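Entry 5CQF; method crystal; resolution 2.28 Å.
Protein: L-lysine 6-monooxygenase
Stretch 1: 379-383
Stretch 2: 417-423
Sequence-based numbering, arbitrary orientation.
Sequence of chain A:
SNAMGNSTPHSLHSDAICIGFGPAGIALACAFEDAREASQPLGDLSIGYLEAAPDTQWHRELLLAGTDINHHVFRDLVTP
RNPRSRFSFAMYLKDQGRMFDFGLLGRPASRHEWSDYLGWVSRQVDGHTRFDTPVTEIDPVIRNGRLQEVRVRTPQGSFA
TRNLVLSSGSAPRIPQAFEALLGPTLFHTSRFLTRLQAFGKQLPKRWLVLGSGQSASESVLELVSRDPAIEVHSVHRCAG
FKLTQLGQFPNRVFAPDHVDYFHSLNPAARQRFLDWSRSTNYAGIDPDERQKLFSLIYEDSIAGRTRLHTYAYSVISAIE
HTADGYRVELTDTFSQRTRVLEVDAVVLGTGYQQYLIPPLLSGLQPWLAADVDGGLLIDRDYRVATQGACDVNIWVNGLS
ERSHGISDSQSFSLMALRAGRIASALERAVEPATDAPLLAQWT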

# COMPACT_ATOMS: atom_id res chain seq x y z
N ASP A 379 -27.42 25.02 -18.19
CA ASP A 379 -26.63 25.94 -17.39
C ASP A 379 -25.85 25.17 -16.31
O ASP A 379 -25.84 23.92 -16.31
CB ASP A 379 -27.50 27.08 -16.87
CG ASP A 379 -28.36 26.68 -15.73
OD1 ASP A 379 -28.07 25.61 -15.17
OD2 ASP A 379 -29.31 27.44 -15.38
N ARG A 380 -25.18 25.90 -15.42
CA ARG A 380 -24.29 25.33 -14.41
C ARG A 380 -25.05 24.53 -13.33
O ARG A 380 -24.48 23.60 -12.70
CB ARG A 380 -23.43 26.45 -13.77
CG ARG A 380 -22.52 26.01 -12.62
CD ARG A 380 -21.45 25.03 -13.08
NE ARG A 380 -20.69 24.45 -11.98
CZ ARG A 380 -21.06 23.39 -11.26
NH1 ARG A 380 -22.20 22.71 -11.48
NH2 ARG A 380 -20.26 22.97 -10.28
N ASP A 381 -26.31 24.91 -13.14
CA ASP A 381 -27.26 24.23 -12.25
C ASP A 381 -28.11 23.16 -12.93
O ASP A 381 -29.19 22.81 -12.44
CB ASP A 381 -28.21 25.26 -11.63
CG ASP A 381 -27.53 26.11 -10.61
OD1 ASP A 381 -26.99 25.55 -9.63
OD2 ASP A 381 -27.53 27.35 -10.77
N TYR A 382 -27.67 22.70 -14.10
CA TYR A 382 -28.27 21.57 -14.80
C TYR A 382 -29.68 21.86 -15.36
O TYR A 382 -30.43 20.94 -15.67
CB TYR A 382 -28.22 20.33 -13.88
CG TYR A 382 -26.79 20.03 -13.42
CD1 TYR A 382 -25.86 19.48 -14.30
CD2 TYR A 382 -26.35 20.38 -12.16
CE1 TYR A 382 -24.55 19.24 -13.92
CE2 TYR A 382 -25.04 20.12 -11.75
CZ TYR A 382 -24.14 19.56 -12.64
OH TYR A 382 -22.82 19.31 -12.27
N ARG A 383 -30.02 23.15 -15.50
CA ARG A 383 -31.33 23.57 -16.01
C ARG A 383 -31.28 23.75 -17.52
O ARG A 383 -30.29 24.24 -18.06
CB ARG A 383 -31.80 24.88 -15.36
CG ARG A 383 -33.31 25.07 -15.48
CD ARG A 383 -33.80 26.35 -14.81
NE ARG A 383 -35.04 26.87 -15.42
CZ ARG A 383 -35.12 27.47 -16.63
NH1 ARG A 383 -34.05 27.63 -17.41
NH2 ARG A 383 -36.31 27.92 -17.07
N LEU A 417 -24.15 16.14 -4.79
CA LEU A 417 -24.00 17.60 -4.94
C LEU A 417 -25.00 18.18 -5.93
O LEU A 417 -25.61 19.22 -5.66
CB LEU A 417 -22.57 17.96 -5.34
CG LEU A 417 -21.55 17.60 -4.21
CD1 LEU A 417 -20.11 17.75 -4.65
CD2 LEU A 417 -21.77 18.50 -3.00
N ARG A 418 -25.18 17.48 -7.03
CA ARG A 418 -26.18 17.85 -8.00
C ARG A 418 -27.56 17.83 -7.38
O ARG A 418 -28.33 18.76 -7.60
CB ARG A 418 -26.19 16.90 -9.20
CG ARG A 418 -24.99 17.04 -10.12
CD ARG A 418 -25.29 16.55 -11.51
NE ARG A 418 -25.67 15.13 -11.55
CZ ARG A 418 -24.81 14.13 -11.66
NH1 ARG A 418 -23.51 14.34 -11.68
NH2 ARG A 418 -25.24 12.89 -11.71
N ALA A 419 -27.88 16.79 -6.63
CA ALA A 419 -29.17 16.69 -5.96
C ALA A 419 -29.45 17.91 -5.12
O ALA A 419 -30.57 18.37 -5.09
CB ALA A 419 -29.23 15.44 -5.07
N GLY A 420 -28.44 18.44 -4.44
CA GLY A 420 -28.61 19.67 -3.67
C GLY A 420 -28.98 20.88 -4.53
O GLY A 420 -29.91 21.62 -4.22
N ARG A 421 -28.25 21.08 -5.61
CA ARG A 421 -28.48 22.18 -6.52
C ARG A 421 -29.85 22.09 -7.20
O ARG A 421 -30.51 23.12 -7.38
CB ARG A 421 -27.42 22.19 -7.63
CG ARG A 421 -26.04 22.61 -7.19
CD ARG A 421 -25.29 23.26 -8.36
NE ARG A 421 -23.84 23.37 -8.09
CZ ARG A 421 -23.08 24.40 -8.46
NH1 ARG A 421 -23.60 25.42 -9.13
NH2 ARG A 421 -21.79 24.41 -8.15
N ILE A 422 -30.27 20.88 -7.55
CA ILE A 422 -31.54 20.70 -8.23
C ILE A 422 -32.70 20.84 -7.26
O ILE A 422 -33.67 21.53 -7.55
CB ILE A 422 -31.58 19.38 -9.02
CG1 ILE A 422 -30.69 19.51 -10.25
CG2 ILE A 422 -33.00 19.04 -9.49
CD1 ILE A 422 -30.33 18.19 -10.91
N ALA A 423 -32.60 20.24 -6.08
CA ALA A 423 -33.70 20.27 -5.14
C ALA A 423 -33.97 21.70 -4.65
O ALA A 423 -35.11 22.07 -4.44
CB ALA A 423 -33.44 19.35 -3.97
O HOH W 1 -21.78 16.98 -11.47

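The one direct polar link between the stretches is a salt bridge between Asp381 and Arg421. Arg421 NH1 lies 3.4 Å from Asp381 OD1, and with hydrogens placed the N-H...O angle is 173°, so the bond is well aligned but long and is classed as weak. The carboxylate oxygen sits at the edge of the Arg421 guanidinium, near its plane, where the N-H bonds point. The same Asp381 OD1 also comes within 3.1 Å of Arg421 CD, so the acid lies against the end of the arginine's aliphatic chain as well as its charged group.

Because Asp381 OD1 approaches the edge, it does not occupy the face of the Arg421 guanidinium that Arg380 covers. The two guanidinium groups stack with centres 3.6 Å apart and planes inclined by 22°. Arg380 NH2 to Arg421 NH2 is only 3.0 Å, yet both atoms are donors and no hydrogen bond joins them. Two like charges are therefore close together; Asp381 places a negative charge beside the pair, which can offset part of the repulsion, and Arg380 NE and NH2 find hydrogen-bond partners elsewhere in the structure.

A second polar connection runs through water 1, which lies 2.7 Å from Tyr382 OH and accepts a hydrogen bond from Arg418 NH1 at 3.2 Å. Arg418 also packs on the tyrosine ring: its CD stands 3.6 Å from the centroid of the Tyr382 ring, 19° off the normal, a CH-pi contact over the face. The charged end lies farther out, with Arg418 CZ 5.9 Å from that centroid, so any cation-pi attraction is weak at most.

Nonpolar and van der Waals packing completes the contact. Tyr382 CB meets Ile422 CD1 at 4.2 Å, and Ile422 CG1 makes a plain van der Waals contact with the carbonyl oxygen, Asp381 O, at 4.2 Å.

The backbone arrangement fits this pattern. Stretch 2 is helical throughout, as the bond from Ile422 N to Arg418 O (2.9 Å) illustrates, and the spacing of three and four residues from Arg418 places Arg421 and Ile422 at the contact with it. Stretch 1 contains a type I turn from Asp379 to Tyr382, closed by Tyr382 N to Asp379 O at 3.1 Å. Asp379 OD1 reinforces the loop by accepting from Arg383 N at 3.2 Å and, weakly, from Asp381 N at 2.8 Å. The closest backbone approach by CA atoms is 6.2 Å, Asp381 CA to Arg421 CA. Together the stretches bury 348 Å², to which Arg421 contributes most, 104 Å², followed by Tyr382 with 77 Å².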